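Local atomic coordinates of major extracellular endoglucanase (PDB entry 4TUF), a protein that hydrolyses internal beta-1,4-glucosidic linkages of cellulose, lichenin and cereal beta-D-glucans, here represented by its family 5 TIM-barrel catalytic domain. Residues A[273-281]-A[301-312]; A[238-249]-A[286-294]. One frame throughout, in Å; residues are numbered along the deposited sequence. Where two conformers were deposited one is given.

Contact 1 (A[273-281]-A[301-312]); sequences ALLLGEFGG and LRSKGINQGFYW
Phe279 is the chief bump of this interface, and the hollow that receives it lies between Gly309 and Tyr311. Its CB leaves the backbone pointing away from 301-312, but with CG held between the backbone N and the carbonyl carbon (chi1 70°) the ring folds back. Tyr311 then presents an edge to one face of that ring, a T-shaped pair with planes at 88° and CD1 3.7 Å from Phe279 CE2, while the backbone of Gly309 lies at the ring's own edge. Beyond it, Gly280 offers a bare CA 3.7 Å from Tyr311 CE1, and Leu343 of helix 334-344 also touches the phenyl group. Toward the other end the fit is one of methyls. Leu276 CD1 reaches Leu301 CD1 (3.9 Å) on the last turns of helix 288-303. That helix closes in a Schellman motif at Gly305, after which Ile306 points back and brings CD1 within 3.8 Å of Leu274 CD2. These elements form the beta-alpha-beta crossover linking the seventh and eighth strands of the TIM barrel. Two backbone bonds join its parallel strands: Phe310 N to Leu276 O at 2.8 Å, and Trp312 N to Phe279 O, also 2.8 Å. The corner at Gly277 and Glu278 falls between the two gripped carbonyls. Arg58 forms a salt bridge with Glu278 OE2, and Tyr238 OH lies at OE1, modelled too close for the bond to be judged. The chemistry thus implies an apolar seam and two backbone bonds bracketing the corner that carries the probable nucleophile.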
loop_
_atom_site.group_PDB
_atom_site.type_symbol
_atom_site.label_atom_id
_atom_site.label_comp_id
_atom_site.label_asym_id
_atom_site.label_seq_id
_atom_site.Cartn_x
_atom_site.Cartn_y
_atom_site.Cartn_z
ATOM N N ALA A 273 9.746 -12.320 1.714
ATOM C CA ALA A 273 8.599 -11.824 2.463
ATOM C C ALA A 273 7.711 -11.076 1.488
ATOM O O ALA A 273 8.181 -10.176 0.789
ATOM C CB ALA A 273 9.030 -10.920 3.607
ATOM N N LEU A 274 6.439 -11.459 1.423
ATOM C CA LEU A 274 5.530 -10.876 0.447
ATOM C C LEU A 274 4.116 -10.713 0.985
ATOM O O LEU A 274 3.605 -11.556 1.722
ATOM C CB LEU A 274 5.514 -11.729 -0.824
ATOM C CG LEU A 274 4.827 -11.189 -2.083
ATOM C CD1 LEU A 274 5.514 -11.738 -3.323
ATOM C CD2 LEU A 274 3.343 -11.542 -2.108
ATOM N N LEU A 275 3.501 -9.601 0.611
ATOM C CA LEU A 275 2.096 -9.344 0.880
ATOM C C LEU A 275 1.577 -8.398 -0.199
ATOM O O LEU A 275 2.361 -7.840 -0.962
ATOM C CB LEU A 275 1.901 -8.754 2.282
ATOM C CG LEU A 275 2.757 -7.568 2.755
ATOM C CD1 LEU A 275 2.430 -6.271 2.034
ATOM C CD2 LEU A 275 2.597 -7.377 4.255
ATOM N N LEU A 276 0.267 -8.203 -0.262
ATOM C CA LEU A 276 -0.288 -7.236 -1.202
ATOM C C LEU A 276 -0.450 -5.848 -0.570
ATOM O O LEU A 276 -1.109 -5.693 0.454
ATOM C CB LEU A 276 -1.629 -7.732 -1.728
ATOM C CG LEU A 276 -1.557 -9.051 -2.481
ATOM C CD1 LEU A 276 -2.953 -9.540 -2.836
ATOM C CD2 LEU A 276 -0.701 -8.881 -3.717
ATOM N N GLY A 277 0.153 -4.839 -1.190
ATOM C CA GLY A 277 0.002 -3.470 -0.733
ATOM C C GLY A 277 -1.395 -2.934 -0.986
ATOM O O GLY A 277 -1.930 -2.165 -0.190
ATOM N N GLU A 278 -1.984 -3.334 -2.107
ATOM C CA GLU A 278 -3.364 -2.986 -2.429
ATOM C C GLU A 278 -4.051 -4.136 -3.152
ATOM O O GLU A 278 -3.527 -4.671 -4.131
ATOM C CB GLU A 278 -3.432 -1.730 -3.304
ATOM C CG GLU A 278 -3.020 -0.438 -2.621
ATOM C CD GLU A 278 -3.114 0.752 -3.552
ATOM O OE1 GLU A 278 -3.788 0.623 -4.593
ATOM O OE2 GLU A 278 -2.518 1.812 -3.254
ATOM N N PHE A 279 -5.223 -4.512 -2.660
ATOM C CA PHE A 279 -6.111 -5.407 -3.387
ATOM C C PHE A 279 -7.545 -5.134 -2.937
ATOM O O PHE A 279 -7.777 -4.698 -1.803
ATOM C CB PHE A 279 -5.728 -6.870 -3.163
ATOM C CG PHE A 279 -6.002 -7.366 -1.774
ATOM C CD1 PHE A 279 -5.118 -7.100 -0.740
ATOM C CD2 PHE A 279 -7.140 -8.110 -1.502
ATOM C CE1 PHE A 279 -5.369 -7.559 0.540
ATOM C CE2 PHE A 279 -7.396 -8.574 -0.224
ATOM C CZ PHE A 279 -6.512 -8.300 0.797
ATOM N N GLY A 280 -8.508 -5.366 -3.820
ATOM C CA GLY A 280 -9.882 -5.032 -3.500
ATOM C C GLY A 280 -10.754 -4.769 -4.705
ATOM O O GLY A 280 -10.320 -4.919 -5.852
ATOM N N GLY A 281 -11.993 -4.373 -4.437
ATOM C CA GLY A 281 -13.001 -4.227 -5.471
ATOM C C GLY A 281 -14.397 -4.197 -4.881
ATOM O O GLY A 281 -14.570 -4.350 -3.673
ATOM N N LEU A 301 -4.079 -16.827 -1.884
ATOM C CA LEU A 301 -3.176 -16.247 -0.896
ATOM C C LEU A 301 -2.956 -17.200 0.280
ATOM O O LEU A 301 -1.816 -17.439 0.685
ATOM C CB LEU A 301 -3.718 -14.908 -0.395
ATOM C CG LEU A 301 -3.637 -13.717 -1.352
ATOM C CD1 LEU A 301 -4.322 -12.493 -0.748
ATOM C CD2 LEU A 301 -2.193 -13.412 -1.695
ATOM N N ARG A 302 -4.047 -17.744 0.817
ATOM C CA ARG A 302 -3.973 -18.703 1.918
ATOM C C ARG A 302 -3.078 -19.890 1.558
ATOM O O ARG A 302 -2.322 -20.388 2.393
ATOM C CB ARG A 302 -5.370 -19.206 2.296
ATOM C CG ARG A 302 -6.325 -18.143 2.841
ATOM C CD ARG A 302 -6.148 -17.931 4.334
ATOM N NE ARG A 302 -6.347 -19.169 5.083
ATOM C CZ ARG A 302 -6.091 -19.307 6.381
ATOM N NH1 ARG A 302 -5.625 -18.280 7.085
ATOM N NH2 ARG A 302 -6.299 -20.476 6.975
ATOM N N SER A 303 -3.160 -20.328 0.304
ATOM C CA SER A 303 -2.414 -21.496 -0.154
ATOM C C SER A 303 -0.921 -21.198 -0.314
ATOM O O SER A 303 -0.085 -22.101 -0.238
ATOM C CB SER A 303 -2.988 -22.007 -1.476
ATOM O OG SER A 303 -2.640 -21.157 -2.554
ATOM N N LYS A 304 -0.588 -19.932 -0.543
ATOM C CA LYS A 304 0.808 -19.530 -0.668
ATOM C C LYS A 304 1.399 -19.172 0.695
ATOM O O LYS A 304 2.515 -18.662 0.778
ATOM C CB LYS A 304 0.943 -18.346 -1.632
ATOM C CG LYS A 304 0.597 -18.675 -3.077
ATOM C CD LYS A 304 1.475 -19.792 -3.637
ATOM C CE LYS A 304 2.929 -19.354 -3.782
ATOM N NZ LYS A 304 3.790 -20.450 -4.326
ATOM N N GLY A 305 0.646 -19.440 1.758
ATOM C CA GLY A 305 1.105 -19.178 3.110
ATOM C C GLY A 305 0.999 -17.713 3.486
ATOM O O GLY A 305 1.616 -17.265 4.454
ATOM N N ILE A 306 0.208 -16.968 2.718
ATOM C CA ILE A 306 0.026 -15.541 2.942
ATOM C C ILE A 306 -1.306 -15.237 3.615
ATOM O O ILE A 306 -2.361 -15.537 3.065
ATOM C CB ILE A 306 0.086 -14.761 1.623
ATOM C CG1 ILE A 306 1.377 -15.087 0.864
ATOM C CG2 ILE A 306 -0.061 -13.268 1.884
ATOM C CD1 ILE A 306 1.430 -14.480 -0.527
ATOM N N ASN A 307 -1.263 -14.638 4.800
ATOM C CA ASN A 307 -2.494 -14.266 5.494
ATOM C C ASN A 307 -2.464 -12.818 5.975
ATOM O O ASN A 307 -2.966 -12.497 7.055
ATOM C CB ASN A 307 -2.763 -15.217 6.670
ATOM C CG ASN A 307 -1.630 -15.256 7.682
ATOM O OD1 ASN A 307 -0.745 -14.400 7.689
ATOM N ND2 ASN A 307 -1.662 -16.255 8.556
ATOM N N GLN A 308 -1.870 -11.949 5.163
ATOM C CA GLN A 308 -1.767 -10.535 5.496
ATOM C C GLN A 308 -1.653 -9.679 4.249
ATOM O O GLN A 308 -1.425 -10.182 3.152
ATOM C CB GLN A 308 -0.569 -10.279 6.409
ATOM C CG GLN A 308 0.752 -10.791 5.869
ATOM C CD GLN A 308 1.897 -10.526 6.824
ATOM O OE1 GLN A 308 1.785 -9.692 7.721
ATOM N NE2 GLN A 308 3.004 -11.232 6.637
ATOM N N GLY A 309 -1.813 -8.375 4.430
ATOM C CA GLY A 309 -1.815 -7.450 3.316
ATOM C C GLY A 309 -2.645 -6.235 3.663
ATOM O O GLY A 309 -3.119 -6.104 4.792
ATOM N N PHE A 310 -2.822 -5.344 2.694
ATOM C CA PHE A 310 -3.552 -4.107 2.928
ATOM C C PHE A 310 -4.701 -3.960 1.944
ATOM O O PHE A 310 -4.484 -3.682 0.762
ATOM C CB PHE A 310 -2.612 -2.909 2.826
ATOM C CG PHE A 310 -1.548 -2.881 3.891
ATOM C CD1 PHE A 310 -0.344 -3.534 3.702
ATOM C CD2 PHE A 310 -1.760 -2.207 5.085
ATOM C CE1 PHE A 310 0.630 -3.512 4.685
ATOM C CE2 PHE A 310 -0.791 -2.186 6.070
ATOM C CZ PHE A 310 0.405 -2.837 5.869
ATOM N N TYR A 311 -5.923 -4.149 2.435
ATOM C CA TYR A 311 -7.113 -4.001 1.606
ATOM C C TYR A 311 -7.288 -2.579 1.071
ATOM O O TYR A 311 -6.916 -1.609 1.728
ATOM C CB TYR A 311 -8.361 -4.401 2.397
ATOM C CG TYR A 311 -9.558 -4.657 1.516
ATOM C CD1 TYR A 311 -9.659 -5.831 0.778
ATOM C CD2 TYR A 311 -10.579 -3.723 1.403
ATOM C CE1 TYR A 311 -10.747 -6.073 -0.040
ATOM C CE2 TYR A 311 -11.673 -3.958 0.586
ATOM C CZ TYR A 311 -11.749 -5.135 -0.132
ATOM O OH TYR A 311 -12.832 -5.378 -0.944
ATOM N N TRP A 312 -7.841 -2.462 -0.131
ATOM C CA TRP A 312 -8.162 -1.176 -0.741
ATOM C C TRP A 312 -9.678 -1.036 -0.892
ATOM O O TRP A 312 -10.258 -1.719 -1.740
ATOM C CB TRP A 312 -7.479 -1.073 -2.110
ATOM C CG TRP A 312 -7.582 0.257 -2.787
ATOM C CD1 TRP A 312 -7.299 1.467 -2.243
ATOM C CD2 TRP A 312 -7.951 0.508 -4.153
ATOM N NE1 TRP A 312 -7.489 2.465 -3.171
ATOM C CE2 TRP A 312 -7.887 1.900 -4.353
ATOM C CE3 TRP A 312 -8.346 -0.305 -5.216
ATOM C CZ2 TRP A 312 -8.196 2.497 -5.577
ATOM C CZ3 TRP A 312 -8.640 0.291 -6.435
ATOM C CH2 TRP A 312 -8.572 1.675 -6.601
#

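Contact 2 (A[238-249]-A[286-294]); sequences YGPDVFVQSYFN and GDARDKTWQ
Trp293 lies flat against the backbone of Tyr238 and Gly239, and its indole gathers neighbours from CB outward. CB lies 3.9 Å from Pro240 CD, and CG stays beside the same proline. CD1 then meets Phe248 CE1 (3.7 Å), the two rings inclined to each other. Next comes NE1, which donates to a water at 2.6 Å; that water in turn donates to Tyr238 O (2.8 Å). The six-membered ring takes Gly239 CA over its centre, a CH-pi contact 3.6 Å from CA to the centroid, and farthest out CZ2 and CH2 lie under the Tyr238 carbonyl group. In barrel terms, the loop following strand 231-238 is packed here on the first turns of helix 288-303, with Met257 of helix 257-266 touching both Phe248 and Trp293. One turn earlier Arg289 rests CB against Pro240 CG, then bends at chi3 (-58°), and NH1 reaches Asn249 OD1 with amide and guanidinium nearly coplanar, a hydrogen bond modelled too short for its length to be trusted. Asp241 OD1 and Asp290 OD1 approach to 3.1 Å, two acceptors whose like charges would probably disfavour full ionisation of both; the backbone N atoms of Lys282 and Tyr283 bond to Asp241 OD2 and Asp290 OD2 respectively.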
loop_
_atom_site.group_PDB
_atom_site.type_symbol
_atom_site.label_atom_id
_atom_site.label_comp_id
_atom_site.label_asym_id
_atom_site.label_seq_id
_atom_site.Cartn_x
_atom_site.Cartn_y
_atom_site.Cartn_z
ATOM N N TYR A 238 -5.695 -6.106 -8.781
ATOM C CA TYR A 238 -7.113 -5.767 -8.744
ATOM C C TYR A 238 -7.930 -6.696 -9.640
ATOM O O TYR A 238 -7.372 -7.545 -10.346
ATOM C CB TYR A 238 -7.329 -4.320 -9.167
ATOM C CG TYR A 238 -6.428 -3.341 -8.462
ATOM C CD1 TYR A 238 -6.803 -2.766 -7.256
ATOM C CD2 TYR A 238 -5.196 -2.991 -9.003
ATOM C CE1 TYR A 238 -5.974 -1.877 -6.606
ATOM C CE2 TYR A 238 -4.364 -2.099 -8.363
ATOM C CZ TYR A 238 -4.761 -1.544 -7.165
ATOM O OH TYR A 238 -3.940 -0.654 -6.519
ATOM N N GLY A 239 -9.251 -6.534 -9.601
ATOM C CA GLY A 239 -10.156 -7.391 -10.342
ATOM C C GLY A 239 -10.941 -6.671 -11.423
ATOM O O GLY A 239 -10.593 -5.558 -11.824
ATOM N N PRO A 240 -12.024 -7.305 -11.891
ATOM C CA PRO A 240 -12.799 -6.900 -13.071
ATOM C C PRO A 240 -13.271 -5.446 -13.066
ATOM O O PRO A 240 -13.392 -4.865 -14.144
ATOM C CB PRO A 240 -14.001 -7.847 -13.035
ATOM C CG PRO A 240 -13.509 -9.046 -12.307
ATOM C CD PRO A 240 -12.579 -8.515 -11.259
ATOM N N ASP A 241 -13.528 -4.868 -11.896
ATOM C CA ASP A 241 -14.104 -3.526 -11.850
ATOM C C ASP A 241 -13.058 -2.418 -11.803
ATOM O O ASP A 241 -13.407 -1.241 -11.731
ATOM C CB ASP A 241 -15.053 -3.385 -10.658
ATOM C CG ASP A 241 -14.450 -3.887 -9.367
ATOM O OD1 ASP A 241 -13.227 -4.153 -9.333
ATOM O OD2 ASP A 241 -15.209 -4.010 -8.381
ATOM N N VAL A 242 -11.783 -2.792 -11.839
ATOM C CA VAL A 242 -10.719 -1.813 -12.032
ATOM C C VAL A 242 -10.350 -1.785 -13.504
ATOM O O VAL A 242 -10.253 -0.722 -14.118
ATOM C CB VAL A 242 -9.480 -2.130 -11.182
ATOM C CG1 VAL A 242 -8.253 -1.347 -11.690
ATOM C CG2 VAL A 242 -9.766 -1.828 -9.717
ATOM N N PHE A 243 -10.160 -2.972 -14.065
ATOM C CA PHE A 243 -9.939 -3.127 -15.494
ATOM C C PHE A 243 -10.372 -4.527 -15.884
ATOM O O PHE A 243 -10.112 -5.485 -15.155
ATOM C CB PHE A 243 -8.470 -2.890 -15.858
ATOM C CG PHE A 243 -8.200 -2.875 -17.341
ATOM C CD1 PHE A 243 -8.030 -4.060 -18.045
ATOM C CD2 PHE A 243 -8.098 -1.676 -18.028
ATOM C CE1 PHE A 243 -7.778 -4.045 -19.411
ATOM C CE2 PHE A 243 -7.845 -1.652 -19.396
ATOM C CZ PHE A 243 -7.684 -2.836 -20.086
ATOM N N VAL A 244 -11.039 -4.648 -17.025
ATOM C CA VAL A 244 -11.450 -5.959 -17.501
ATOM C C VAL A 244 -10.319 -6.572 -18.317
ATOM O O VAL A 244 -10.242 -6.402 -19.535
ATOM C CB VAL A 244 -12.742 -5.883 -18.337
ATOM C CG1 VAL A 244 -13.120 -7.260 -18.866
ATOM C CG2 VAL A 244 -13.879 -5.310 -17.492
ATOM N N GLN A 245 -9.417 -7.259 -17.625
ATOM C CA GLN A 245 -8.365 -8.004 -18.295
ATOM C C GLN A 245 -9.014 -9.126 -19.090
ATOM O O GLN A 245 -10.089 -9.605 -18.731
ATOM C CB GLN A 245 -7.354 -8.564 -17.291
ATOM C CG GLN A 245 -6.800 -7.544 -16.301
ATOM C CD GLN A 245 -5.749 -6.626 -16.904
ATOM O OE1 GLN A 245 -5.563 -6.578 -18.119
ATOM N NE2 GLN A 245 -5.050 -5.898 -16.048
ATOM N N SER A 246 -8.363 -9.560 -20.156
ATOM C CA SER A 246 -8.912 -10.604 -21.002
ATOM C C SER A 246 -9.149 -11.903 -20.244
ATOM O O SER A 246 -10.130 -12.592 -20.476
ATOM C CB SER A 246 -7.981 -10.855 -22.178
ATOM O OG SER A 246 -6.706 -11.250 -21.719
ATOM N N TYR A 247 -8.249 -12.235 -19.332
ATOM C CA TYR A 247 -8.345 -13.488 -18.599
ATOM C C TYR A 247 -9.572 -13.580 -17.701
ATOM O O TYR A 247 -10.001 -14.663 -17.341
ATOM C CB TYR A 247 -7.054 -13.820 -17.852
ATOM C CG TYR A 247 -6.429 -12.693 -17.074
ATOM C CD1 TYR A 247 -6.901 -12.348 -15.827
ATOM C CD2 TYR A 247 -5.343 -12.002 -17.572
ATOM C CE1 TYR A 247 -6.323 -11.333 -15.105
ATOM C CE2 TYR A 247 -4.759 -10.983 -16.854
ATOM C CZ TYR A 247 -5.256 -10.657 -15.619
ATOM O OH TYR A 247 -4.688 -9.652 -14.893
ATOM N N PHE A 248 -10.107 -12.434 -17.308
ATOM C CA PHE A 248 -11.352 -12.376 -16.554
ATOM C C PHE A 248 -12.509 -12.937 -17.373
ATOM O O PHE A 248 -13.427 -13.539 -16.837
ATOM C CB PHE A 248 -11.656 -10.944 -16.127
ATOM C CG PHE A 248 -10.706 -10.407 -15.104
ATOM C CD1 PHE A 248 -10.059 -11.256 -14.238
ATOM C CD2 PHE A 248 -10.463 -9.056 -15.010
ATOM C CE1 PHE A 248 -9.185 -10.769 -13.296
ATOM C CE2 PHE A 248 -9.588 -8.563 -14.073
ATOM C CZ PHE A 248 -8.948 -9.421 -13.216
ATOM N N ASN A 249 -12.475 -12.677 -18.670
ATOM C CA ASN A 249 -13.483 -13.150 -19.609
ATOM C C ASN A 249 -13.427 -14.641 -19.940
ATOM O O ASN A 249 -14.345 -15.181 -20.540
ATOM C CB ASN A 249 -13.433 -12.327 -20.884
ATOM C CG ASN A 249 -14.019 -10.954 -20.699
ATOM O OD1 ASN A 249 -14.758 -10.714 -19.753
ATOM N ND2 ASN A 249 -13.690 -10.044 -21.597
ATOM N N GLY A 286 -20.482 -4.145 -7.487
ATOM C CA GLY A 286 -20.125 -3.720 -8.824
ATOM C C GLY A 286 -20.231 -4.701 -9.966
ATOM O O GLY A 286 -20.465 -4.315 -11.100
ATOM N N ASP A 287 -20.024 -5.973 -9.673
ATOM C CA ASP A 287 -20.027 -7.000 -10.700
ATOM C C ASP A 287 -20.337 -8.352 -10.106
ATOM O O ASP A 287 -20.269 -8.555 -8.903
ATOM C CB ASP A 287 -18.687 -7.047 -11.431
ATOM C CG ASP A 287 -18.840 -7.340 -12.915
ATOM O OD1 ASP A 287 -19.993 -7.432 -13.368
ATOM O OD2 ASP A 287 -17.819 -7.476 -13.630
ATOM N N ALA A 288 -20.767 -9.268 -10.966
ATOM C CA ALA A 288 -20.913 -10.674 -10.606
ATOM C C ALA A 288 -19.555 -11.308 -10.314
ATOM O O ALA A 288 -19.408 -12.114 -9.395
ATOM C CB ALA A 288 -21.628 -11.433 -11.714
ATOM N N ARG A 289 -18.571 -10.933 -11.126
ATOM C CA ARG A 289 -17.252 -11.549 -11.129
ATOM C C ARG A 289 -16.335 -11.058 -10.018
ATOM O O ARG A 289 -15.429 -11.785 -9.610
ATOM C CB ARG A 289 -16.558 -11.314 -12.472
ATOM C CG ARG A 289 -17.037 -12.196 -13.595
ATOM C CD ARG A 289 -16.276 -11.879 -14.865
ATOM N NE ARG A 289 -16.440 -10.479 -15.240
ATOM C CZ ARG A 289 -16.163 -9.996 -16.445
ATOM N NH1 ARG A 289 -15.712 -10.807 -17.395
ATOM N NH2 ARG A 289 -16.344 -8.707 -16.704
ATOM N N ASP A 290 -16.535 -9.833 -9.541
ATOM C CA ASP A 290 -15.610 -9.303 -8.547
ATOM C C ASP A 290 -15.766 -10.047 -7.231
ATOM O O ASP A 290 -14.808 -10.190 -6.475
ATOM C CB ASP A 290 -15.801 -7.804 -8.328
ATOM C CG ASP A 290 -14.709 -7.209 -7.437
ATOM O OD1 ASP A 290 -13.623 -6.863 -7.957
ATOM O OD2 ASP A 290 -14.930 -7.102 -6.211
ATOM N N LYS A 291 -16.975 -10.520 -6.962
ATOM C CA LYS A 291 -17.211 -11.381 -5.813
ATOM C C LYS A 291 -16.337 -12.622 -5.964
ATOM O O LYS A 291 -15.452 -12.878 -5.143
ATOM C CB LYS A 291 -18.692 -11.753 -5.715
ATOM C CG LYS A 291 -19.256 -11.789 -4.306
ATOM C CD LYS A 291 -18.804 -13.022 -3.543
ATOM C CE LYS A 291 -19.658 -13.243 -2.298
ATOM N NZ LYS A 291 -19.267 -14.481 -1.566
ATOM N N THR A 292 -16.578 -13.367 -7.039
ATOM C CA THR A 292 -15.789 -14.548 -7.374
ATOM C C THR A 292 -14.282 -14.282 -7.352
ATOM O O THR A 292 -13.516 -15.058 -6.785
ATOM C CB THR A 292 -16.163 -15.089 -8.763
ATOM O OG1 THR A 292 -17.587 -15.226 -8.863
ATOM C CG2 THR A 292 -15.507 -16.435 -8.999
ATOM N N TRP A 293 -13.866 -13.179 -7.963
ATOM C CA TRP A 293 -12.450 -12.843 -8.062
ATOM C C TRP A 293 -11.785 -12.659 -6.696
ATOM O O TRP A 293 -10.706 -13.201 -6.453
ATOM C CB TRP A 293 -12.253 -11.578 -8.902
ATOM C CG TRP A 293 -10.823 -11.142 -8.932
ATOM C CD1 TRP A 293 -9.847 -11.593 -9.770
ATOM C CD2 TRP A 293 -10.200 -10.186 -8.067
ATOM N NE1 TRP A 293 -8.655 -10.972 -9.484
ATOM C CE2 TRP A 293 -8.846 -10.103 -8.442
ATOM C CE3 TRP A 293 -10.656 -9.388 -7.017
ATOM C CZ2 TRP A 293 -7.944 -9.260 -7.800
ATOM C CZ3 TRP A 293 -9.763 -8.550 -6.384
ATOM C CH2 TRP A 293 -8.422 -8.489 -6.778
ATOM N N GLN A 294 -12.418 -11.889 -5.813
ATOM C CA GLN A 294 -11.869 -11.647 -4.479
ATOM C C GLN A 294 -11.804 -12.940 -3.680
ATOM O O GLN A 294 -10.826 -13.188 -2.976
ATOM C CB GLN A 294 -12.692 -10.597 -3.720
ATOM C CG GLN A 294 -12.588 -9.199 -4.307
ATOM C CD GLN A 294 -12.910 -8.103 -3.312
ATOM O OE1 GLN A 294 -12.576 -8.200 -2.132
ATOM N NE2 GLN A 294 -13.560 -7.048 -3.789
HETATM O O HOH W 1 -6.456 -10.149 -10.602
#

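In the fold
From the N terminus, the loop after strand 231-238 comes first, followed by helix 257-266 and strand 276-280. Contact 2 closes when the chain reaches 286-294, at the start of helix 288-303, by which point 273-281 has already opened contact 1. That one closes only at 301-312, across the helix and onto strand 309-311, so the two loops cross rather than nest. Helix 288-303 serves both, its first turns in contact 2 and its last in contact 1. With centres about 17 Å apart, the contacts still touch where Gln294 OE1 and Tyr311 OH, 3.1 Å apart, probably hydrogen-bond, tying the first turns of helix 288-303 to the final barrel strand.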